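Local coordinates for cobalamin biosynthesis protein CobN (Mycobacterium tuberculosis, PDB 7C6O) that probably inserts cobalt into hydrogenobyrinic acid a,c-diamide during cobalamin biosynthesis, as the large catalytic subunit of an ATP-dependent cobaltochelatase, at residues Leu555-Asn560 with Val592-Glu597; Gly598-Arg603 with Ser941-Asp946; Asp664-Leu669 with Glu1114-Phe1119. One frame throughout, in Å; residues are numbered along the deposited sequence. Where two conformers were deposited one is given.

Contact 1. Residues Leu555-Asn560 with Val592-Glu597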
loop_
_atom_site.group_PDB
_atom_site.type_symbol
_atom_site.label_atom_id
_atom_site.label_comp_id
_atom_site.label_asym_id
_atom_site.label_seq_id
_atom_site.Cartn_x
_atom_site.Cartn_y
_atom_site.Cartn_z
ATOM N N LEU A 555 12.253 -10.341 -5.653
ATOM C CA LEU A 555 12.073 -9.868 -7.023
ATOM C C LEU A 555 10.591 -9.701 -7.353
ATOM O O LEU A 555 9.877 -10.686 -7.568
ATOM C CB LEU A 555 12.747 -10.825 -8.002
ATOM C CG LEU A 555 14.259 -10.621 -8.077
ATOM C CD1 LEU A 555 14.872 -11.519 -9.134
ATOM C CD2 LEU A 555 14.575 -9.159 -8.352
ATOM N N GLY A 556 10.135 -8.451 -7.403
ATOM C CA GLY A 556 8.856 -8.126 -7.997
ATOM C C GLY A 556 7.671 -8.281 -7.058
ATOM O O GLY A 556 7.734 -8.907 -5.997
ATOM N N LYS A 557 6.549 -7.703 -7.492
ATOM C CA LYS A 557 5.309 -7.713 -6.722
ATOM C C LYS A 557 4.547 -9.014 -6.959
ATOM O O LYS A 557 4.149 -9.296 -8.095
ATOM C CB LYS A 557 4.443 -6.515 -7.114
ATOM C CG LYS A 557 3.076 -6.462 -6.438
ATOM C CD LYS A 557 1.955 -6.914 -7.350
ATOM C CE LYS A 557 0.598 -6.717 -6.692
ATOM N NZ LYS A 557 -0.508 -7.353 -7.461
ATOM N N HIS A 558 4.333 -9.809 -5.905
ATOM C CA HIS A 558 4.917 -9.630 -4.572
ATOM C C HIS A 558 4.990 -10.994 -3.892
ATOM O O HIS A 558 4.371 -11.951 -4.355
ATOM C CB HIS A 558 4.103 -8.660 -3.703
ATOM C CG HIS A 558 2.667 -9.053 -3.526
ATOM N ND1 HIS A 558 1.626 -8.306 -4.035
ATOM C CD2 HIS A 558 2.099 -10.106 -2.892
ATOM C CE1 HIS A 558 0.480 -8.884 -3.727
ATOM N NE2 HIS A 558 0.738 -9.978 -3.034
ATOM N N GLY A 559 5.733 -11.074 -2.783
ATOM C CA GLY A 559 5.823 -12.295 -2.010
ATOM C C GLY A 559 4.778 -12.366 -0.908
ATOM O O GLY A 559 3.905 -11.510 -0.779
ATOM N N ASN A 560 4.881 -13.418 -0.091
ATOM C CA ASN A 560 3.895 -13.664 0.953
ATOM C C ASN A 560 4.379 -13.332 2.358
ATOM O O ASN A 560 3.560 -13.324 3.283
ATOM C CB ASN A 560 3.419 -15.127 0.917
ATOM C CG ASN A 560 4.551 -16.137 1.092
ATOM O OD1 ASN A 560 5.597 -15.843 1.672
ATOM N ND2 ASN A 560 4.332 -17.349 0.591
ATOM N N VAL A 592 5.790 0.508 -9.857
ATOM C CA VAL A 592 5.527 1.861 -9.371
ATOM C C VAL A 592 4.033 2.120 -9.185
ATOM O O VAL A 592 3.641 2.896 -8.302
ATOM C CB VAL A 592 6.168 2.898 -10.318
ATOM C CG1 VAL A 592 5.591 2.781 -11.730
ATOM C CG2 VAL A 592 5.988 4.314 -9.776
ATOM N N ASN A 593 3.171 1.492 -9.988
ATOM C CA ASN A 593 1.741 1.759 -9.903
ATOM C C ASN A 593 1.001 0.745 -9.035
ATOM O O ASN A 593 -0.223 0.625 -9.144
ATOM C CB ASN A 593 1.117 1.825 -11.299
ATOM C CG ASN A 593 1.094 0.484 -11.998
ATOM O OD1 ASN A 593 2.119 0.010 -12.481
ATOM N ND2 ASN A 593 -0.083 -0.125 -12.079
ATOM N N ASP A 594 1.709 0.035 -8.154
ATOM C CA ASP A 594 1.094 -0.823 -7.141
ATOM C C ASP A 594 1.477 -0.314 -5.752
ATOM O O ASP A 594 2.179 -1.001 -4.996
ATOM C CB ASP A 594 1.509 -2.283 -7.319
ATOM C CG ASP A 594 0.835 -2.941 -8.511
ATOM O OD1 ASP A 594 -0.015 -2.291 -9.159
ATOM O OD2 ASP A 594 1.155 -4.112 -8.800
ATOM N N PRO A 595 1.016 0.887 -5.378
ATOM C CA PRO A 595 1.473 1.478 -4.107
ATOM C C PRO A 595 1.059 0.696 -2.874
ATOM O O PRO A 595 1.843 0.602 -1.921
ATOM C CB PRO A 595 0.835 2.874 -4.127
ATOM C CG PRO A 595 -0.345 2.735 -5.027
ATOM C CD PRO A 595 0.066 1.765 -6.083
ATOM N N GLY A 596 -0.154 0.142 -2.853
ATOM C CA GLY A 596 -0.623 -0.532 -1.652
ATOM C C GLY A 596 0.200 -1.759 -1.313
ATOM O O GLY A 596 0.608 -1.957 -0.164
ATOM N N GLU A 597 0.463 -2.598 -2.313
ATOM C CA GLU A 597 1.212 -3.821 -2.057
ATOM C C GLU A 597 2.660 -3.515 -1.687
ATOM O O GLU A 597 3.241 -4.184 -0.825
ATOM C CB GLU A 597 1.134 -4.739 -3.276
ATOM C CG GLU A 597 -0.295 -5.118 -3.671
ATOM C CD GLU A 597 -0.951 -4.106 -4.606
ATOM O OE1 GLU A 597 -0.477 -2.952 -4.684
ATOM O OE2 GLU A 597 -1.945 -4.471 -5.271
HETATM O O HOH W 1 -1.163 -5.713 -9.336
#
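The aliphatic part of Lys557 runs at about a right angle to the side chain of Asp594, laying CD 3.3 Å from Asp594 OD2. Against Glu597 the same lysine passes obliquely, and its CE rests 3.5 Å from Glu597 CG. A bend in the lysine chain at chi2 (-102°) brings the amino group near both acids, giving a salt-bridge network whose direct links are long: Lys557 NZ lies 3.9 Å from Asp594 OD2 and equally far from Glu597 OE2. A water bridges the gap to Asp594, accepting from Lys557 NZ at 2.6 Å and donating to Asp594 OD2 at 2.9 Å. His558, which follows a cis peptide bond, brings ND1 to 3.7 Å from Glu597 CB. Its ring plane is inclined 36° to the Glu597 carboxylate, and ND1, buried here against aliphatic carbon, has no hydrogen-bonding partner in the model. The other carboxylate oxygens are held from helix 887-893, Asp594 OD1 by a salt bridge to Arg892 and Glu597 OE1 by the hydroxyl of Thr888. The contact thus joins the loop after strand 551-555 to the start of helix 595-604, with Phe590 of the neighbouring parallel strand 586-591 packed against Lys557, His558 and Glu597.

Contact 2. Residues Gly598-Arg603 with Ser941-Asp946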
loop_
_atom_site.group_PDB
_atom_site.type_symbol
_atom_site.label_atom_id
_atom_site.label_comp_id
_atom_site.label_asym_id
_atom_site.label_seq_id
_atom_site.Cartn_x
_atom_site.Cartn_y
_atom_site.Cartn_z
ATOM N N GLY A 598 3.259 -2.502 -2.317
ATOM C CA GLY A 598 4.608 -2.112 -1.937
ATOM C C GLY A 598 4.665 -1.552 -0.530
ATOM O O GLY A 598 5.608 -1.819 0.220
ATOM N N THR A 599 3.648 -0.775 -0.154
ATOM C CA THR A 599 3.598 -0.188 1.180
ATOM C C THR A 599 3.519 -1.261 2.259
ATOM O O THR A 599 4.106 -1.112 3.339
ATOM C CB THR A 599 2.405 0.767 1.265
ATOM O OG1 THR A 599 2.587 1.837 0.330
ATOM C CG2 THR A 599 2.265 1.340 2.655
ATOM N N GLN A 600 2.812 -2.360 1.982
ATOM C CA GLN A 600 2.707 -3.426 2.972
ATOM C C GLN A 600 4.072 -4.038 3.263
ATOM O O GLN A 600 4.382 -4.364 4.414
ATOM C CB GLN A 600 1.724 -4.500 2.501
ATOM C CG GLN A 600 1.312 -5.497 3.591
ATOM C CD GLN A 600 0.421 -4.877 4.665
ATOM O OE1 GLN A 600 0.753 -3.847 5.254
ATOM N NE2 GLN A 600 -0.714 -5.511 4.925
ATOM N N ALA A 601 4.905 -4.188 2.232
ATOM C CA ALA A 601 6.263 -4.669 2.452
ATOM C C ALA A 601 7.085 -3.653 3.237
ATOM O O ALA A 601 7.891 -4.032 4.095
ATOM C CB ALA A 601 6.930 -4.987 1.114
ATOM N N LYS A 602 6.892 -2.359 2.960
ATOM C CA LYS A 602 7.607 -1.321 3.702
ATOM C C LYS A 602 7.298 -1.387 5.191
ATOM O O LYS A 602 8.184 -1.179 6.028
ATOM C CB LYS A 602 7.242 0.066 3.169
ATOM C CG LYS A 602 7.708 0.370 1.753
ATOM C CD LYS A 602 7.075 1.665 1.243
ATOM C CE LYS A 602 7.633 2.899 1.944
ATOM N NZ LYS A 602 9.000 3.248 1.459
ATOM N N ARG A 603 6.044 -1.671 5.540
ATOM C CA ARG A 603 5.575 -1.518 6.911
ATOM C C ARG A 603 5.596 -2.805 7.720
ATOM O O ARG A 603 5.795 -2.745 8.938
ATOM C CB ARG A 603 4.158 -0.937 6.915
ATOM C CG ARG A 603 4.081 0.414 6.228
ATOM C CD ARG A 603 2.681 1.004 6.246
ATOM N NE ARG A 603 2.679 2.326 5.624
ATOM C CZ ARG A 603 1.604 3.096 5.484
ATOM N NH1 ARG A 603 0.421 2.687 5.924
ATOM N NH2 ARG A 603 1.718 4.278 4.896
ATOM N N SER A 941 -10.303 -4.475 1.961
ATOM C CA SER A 941 -9.255 -5.473 2.059
ATOM C C SER A 941 -8.577 -5.378 3.422
ATOM O O SER A 941 -8.809 -4.448 4.201
ATOM C CB SER A 941 -8.234 -5.293 0.938
ATOM O OG SER A 941 -7.571 -4.047 1.050
ATOM N N GLY A 942 -7.735 -6.369 3.715
ATOM C CA GLY A 942 -6.935 -6.299 4.925
ATOM C C GLY A 942 -5.988 -5.114 4.922
ATOM O O GLY A 942 -5.803 -4.450 5.946
ATOM N N PHE A 943 -5.385 -4.819 3.768
ATOM C CA PHE A 943 -4.456 -3.696 3.719
ATOM C C PHE A 943 -5.180 -2.362 3.854
ATOM O O PHE A 943 -4.650 -1.428 4.467
ATOM C CB PHE A 943 -3.637 -3.709 2.432
ATOM C CG PHE A 943 -2.717 -2.531 2.315
ATOM C CD1 PHE A 943 -1.568 -2.459 3.088
ATOM C CD2 PHE A 943 -3.017 -1.477 1.465
ATOM C CE1 PHE A 943 -0.725 -1.369 3.002
ATOM C CE2 PHE A 943 -2.179 -0.380 1.378
ATOM C CZ PHE A 943 -1.029 -0.327 2.145
ATOM N N PHE A 944 -6.376 -2.239 3.266
ATOM C CA PHE A 944 -7.150 -1.014 3.454
ATOM C C PHE A 944 -7.407 -0.761 4.931
ATOM O O PHE A 944 -7.267 0.370 5.410
ATOM C CB PHE A 944 -8.472 -1.088 2.689
ATOM C CG PHE A 944 -9.240 0.208 2.690
ATOM C CD1 PHE A 944 -9.108 1.104 1.639
ATOM C CD2 PHE A 944 -10.081 0.536 3.745
ATOM C CE1 PHE A 944 -9.803 2.300 1.635
ATOM C CE2 PHE A 944 -10.779 1.732 3.749
ATOM C CZ PHE A 944 -10.641 2.614 2.689
ATOM N N ARG A 945 -7.794 -1.806 5.665
ATOM C CA ARG A 945 -7.929 -1.709 7.115
ATOM C C ARG A 945 -6.632 -1.233 7.765
ATOM O O ARG A 945 -6.651 -0.354 8.637
ATOM C CB ARG A 945 -8.355 -3.068 7.668
ATOM C CG ARG A 945 -8.158 -3.274 9.159
ATOM C CD ARG A 945 -8.061 -4.764 9.449
ATOM N NE ARG A 945 -6.809 -5.324 8.946
ATOM C CZ ARG A 945 -6.614 -6.609 8.661
ATOM N NH1 ARG A 945 -7.595 -7.491 8.809
ATOM N NH2 ARG A 945 -5.431 -7.010 8.216
ATOM N N ASP A 946 -5.493 -1.789 7.335
ATOM C CA ASP A 946 -4.203 -1.451 7.934
ATOM C C ASP A 946 -3.831 0.007 7.696
ATOM O O ASP A 946 -3.380 0.704 8.614
ATOM C CB ASP A 946 -3.105 -2.346 7.360
ATOM C CG ASP A 946 -3.238 -3.789 7.775
ATOM O OD1 ASP A 946 -4.216 -4.139 8.472
ATOM O OD2 ASP A 946 -2.347 -4.574 7.395
HETATM O O HOH W 2 -0.417 0.389 7.505
#
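Gln600 extends toward Phe943 with CG trans to the backbone N (chi1 -167°), then bends at chi2, bringing its amide to the ring and on to Asp946. Phe943 has the same kind of first torsion, and the two side chains run alongside one another, pointing opposite ways. The amide stands almost perpendicular to the ring, its OE1 at the ring edge 3.5 Å from Phe943 CD1. The other end of the amide donates a nearly straight hydrogen bond, Gln600 NE2 to Asp946 OD2, at 3.1 Å and 167°. The donor reaches the anti side of that oxygen, somewhat out of the carboxylate plane. Tyr1003 also binds OD2, while Arg945 donates from NE (2.9 Å from Asp946 OD1) and NH2 to OD1, so several bonds fix the rotation of this buried carboxylate. Farther along the ring, Thr599 CB sits 3.7 Å from Phe943 CZ, and Met891 touches both residues. Ser941 is the N-cap of the second helix, its OG accepting from Phe944 N at 3.1 Å. This is buried helix-helix packing, with segment axes 11.1 Å apart and inclined at 58°, in which a helix following one mixed sheet's strand 586-591 meets a helix following strand 935-940 of another.

Contact 3. Residues Asp664-Leu669 with Glu1114-Phe1119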
loop_
_atom_site.group_PDB
_atom_site.type_symbol
_atom_site.label_atom_id
_atom_site.label_comp_id
_atom_site.label_asym_id
_atom_site.label_seq_id
_atom_site.Cartn_x
_atom_site.Cartn_y
_atom_site.Cartn_z
ATOM N N ASP A 664 -22.386 -10.223 -31.233
ATOM C CA ASP A 664 -23.648 -9.962 -30.556
ATOM C C ASP A 664 -23.551 -10.245 -29.064
ATOM O O ASP A 664 -24.336 -9.694 -28.286
ATOM C CB ASP A 664 -24.774 -10.785 -31.192
ATOM C CG ASP A 664 -24.440 -12.260 -31.293
ATOM O OD1 ASP A 664 -23.244 -12.606 -31.404
ATOM O OD2 ASP A 664 -25.382 -13.079 -31.271
ATOM N N HIS A 665 -22.598 -11.082 -28.650
ATOM C CA HIS A 665 -22.329 -11.255 -27.227
ATOM C C HIS A 665 -21.662 -10.014 -26.646
ATOM O O HIS A 665 -22.092 -9.494 -25.609
ATOM C CB HIS A 665 -21.462 -12.498 -27.008
ATOM C CG HIS A 665 -21.170 -12.785 -25.568
ATOM N ND1 HIS A 665 -19.887 -12.891 -25.075
ATOM C CD2 HIS A 665 -21.995 -12.981 -24.513
ATOM C CE1 HIS A 665 -19.934 -13.145 -23.780
ATOM N NE2 HIS A 665 -21.202 -13.202 -23.413
ATOM N N ASP A 666 -20.607 -9.522 -27.307
ATOM C CA ASP A 666 -19.955 -8.288 -26.874
ATOM C C ASP A 666 -20.948 -7.139 -26.788
ATOM O O ASP A 666 -20.891 -6.322 -25.859
ATOM C CB ASP A 666 -18.832 -7.913 -27.841
ATOM C CG ASP A 666 -17.847 -9.032 -28.060
ATOM O OD1 ASP A 666 -18.262 -10.109 -28.536
ATOM O OD2 ASP A 666 -16.650 -8.824 -27.775
ATOM N N LEU A 667 -21.860 -7.056 -27.752
ATOM C CA LEU A 667 -22.757 -5.920 -27.901
ATOM C C LEU A 667 -24.073 -6.089 -27.156
ATOM O O LEU A 667 -24.901 -5.171 -27.181
ATOM C CB LEU A 667 -23.026 -5.674 -29.388
ATOM C CG LEU A 667 -21.781 -5.335 -30.209
ATOM C CD1 LEU A 667 -22.061 -5.453 -31.696
ATOM C CD2 LEU A 667 -21.281 -3.936 -29.872
ATOM N N GLY A 668 -24.286 -7.223 -26.497
ATOM C CA GLY A 668 -25.521 -7.433 -25.755
ATOM C C GLY A 668 -26.760 -7.438 -26.621
ATOM O O GLY A 668 -27.802 -6.908 -26.215
ATOM N N LEU A 669 -26.674 -8.028 -27.810
ATOM C CA LEU A 669 -27.777 -8.046 -28.764
ATOM C C LEU A 669 -28.418 -9.428 -28.755
ATOM O O LEU A 669 -27.845 -10.389 -29.276
ATOM C CB LEU A 669 -27.285 -7.681 -30.161
ATOM C CG LEU A 669 -26.723 -6.268 -30.320
ATOM C CD1 LEU A 669 -26.151 -6.081 -31.717
ATOM C CD2 LEU A 669 -27.801 -5.232 -30.029
ATOM N N GLU A 1114 -17.134 -5.871 -19.753
ATOM C CA GLU A 1114 -15.712 -5.668 -19.498
ATOM C C GLU A 1114 -14.910 -6.927 -19.803
ATOM O O GLU A 1114 -13.779 -6.844 -20.297
ATOM C CB GLU A 1114 -15.497 -5.219 -18.051
ATOM C CG GLU A 1114 -14.031 -5.048 -17.647
ATOM C CD GLU A 1114 -13.363 -3.833 -18.269
ATOM O OE1 GLU A 1114 -14.029 -3.083 -19.012
ATOM O OE2 GLU A 1114 -12.159 -3.622 -18.008
ATOM N N THR A 1115 -15.481 -8.104 -19.527
ATOM C CA THR A 1115 -14.770 -9.350 -19.798
ATOM C C THR A 1115 -14.537 -9.533 -21.294
ATOM O O THR A 1115 -13.419 -9.839 -21.726
ATOM C CB THR A 1115 -15.541 -10.540 -19.222
ATOM O OG1 THR A 1115 -15.694 -10.374 -17.805
ATOM C CG2 THR A 1115 -14.789 -11.841 -19.497
ATOM N N THR A 1116 -15.581 -9.338 -22.105
ATOM C CA THR A 1116 -15.413 -9.473 -23.549
ATOM C C THR A 1116 -14.506 -8.386 -24.112
ATOM O O THR A 1116 -13.769 -8.639 -25.070
ATOM C CB THR A 1116 -16.768 -9.453 -24.260
ATOM O OG1 THR A 1116 -17.440 -8.215 -23.997
ATOM C CG2 THR A 1116 -17.631 -10.608 -23.784
ATOM N N ARG A 1117 -14.550 -7.176 -23.544
ATOM C CA ARG A 1117 -13.626 -6.127 -23.965
ATOM C C ARG A 1117 -12.183 -6.535 -23.704
ATOM O O ARG A 1117 -11.323 -6.420 -24.584
ATOM C CB ARG A 1117 -13.948 -4.819 -23.242
ATOM C CG ARG A 1117 -15.076 -4.015 -23.860
ATOM C CD ARG A 1117 -15.525 -2.918 -22.913
ATOM N NE ARG A 1117 -16.502 -2.022 -23.524
ATOM C CZ ARG A 1117 -16.225 -0.793 -23.949
ATOM N NH1 ARG A 1117 -14.998 -0.307 -23.824
ATOM N NH2 ARG A 1117 -17.175 -0.047 -24.492
ATOM N N VAL A 1118 -11.899 -7.013 -22.490
ATOM C CA VAL A 1118 -10.552 -7.476 -22.162
ATOM C C VAL A 1118 -10.179 -8.672 -23.027
ATOM O O VAL A 1118 -9.035 -8.796 -23.484
ATOM C CB VAL A 1118 -10.459 -7.802 -20.658
ATOM C CG1 VAL A 1118 -9.184 -8.564 -20.344
ATOM C CG2 VAL A 1118 -10.531 -6.521 -19.839
ATOM N N PHE A 1119 -11.146 -9.558 -23.286
ATOM C CA PHE A 1119 -10.876 -10.751 -24.084
ATOM C C PHE A 1119 -10.411 -10.379 -25.487
ATOM O O PHE A 1119 -9.397 -10.891 -25.974
ATOM C CB PHE A 1119 -12.128 -11.632 -24.144
ATOM C CG PHE A 1119 -11.881 -13.009 -24.705
ATOM C CD1 PHE A 1119 -11.386 -14.022 -23.900
ATOM C CD2 PHE A 1119 -12.152 -13.290 -26.034
ATOM C CE1 PHE A 1119 -11.163 -15.288 -24.410
ATOM C CE2 PHE A 1119 -11.934 -14.555 -26.550
ATOM C CZ PHE A 1119 -11.439 -15.554 -25.738
HETATM O O HOH W 3 -20.690 -8.596 -23.115
HETATM O O HOH W 4 -18.091 -5.447 -24.564
#
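Thr1116 meets His665 and Asp666 where the short, weakly bonded helix 663-666 ends in a Schellman motif beside helix 1111-1123. That turn is made by Gly668 at positive phi, with backbone bonds from Leu669 N to Asp664 O (2.9 Å) and from Gly668 N to His665 O (3.3 Å). The direct contacts are van der Waals. The methyl of Thr1116 points at the imidazole, its CG2 lying 3.4 Å from His665 CE1. Thr1116 CB in turn lies 3.6 Å from Asp666 OD2. Beyond these, Trp1163 of helix 1162-1174 meets the His665 ring nearly at right angles. Among charged groups, Asp666 OD2 forms a salt bridge with Arg1120, one turn farther along helix 1111-1123, so the aspartate is tied to the same helix that carries Thr1116. Between the two segments themselves, polar links run through water. With chi1 at 60°, Thr1116 OG1 lies between its own backbone N and carbonyl carbon, where it bonds back to Glu1113 O in the preceding turn. From there it also faces two waters near the end of the shorter helix. One donates to His665 O and touches OG1 only weakly; the other lies 2.9 Å from Thr1116 OG1 and donates to Asp666 O at 3.2 Å.

In the fold
Contacts 1 and 2 share helix 595-604 and lie near the centre of the molecule, their centres about 10 Å apart. They touch: Gly596 O is 3.3 Å from Phe943 CZ. The start of this helix faces the loop after strand 551-555, while its next turns face helix 942-947. Helix 887-893 also connects them: Arg892 and Thr888 hold the acids of contact 1, Met891 packs on contact 2. Contact 3 is peripheral, its centre about 30 Å from that of contact 1 and about 34 Å from that of contact 2. Its segments alternate along the chain with those of contact 2, whereas contact 1 closes before either opens. The sodium ion, at Asp125 and Ser127, belongs to none of them.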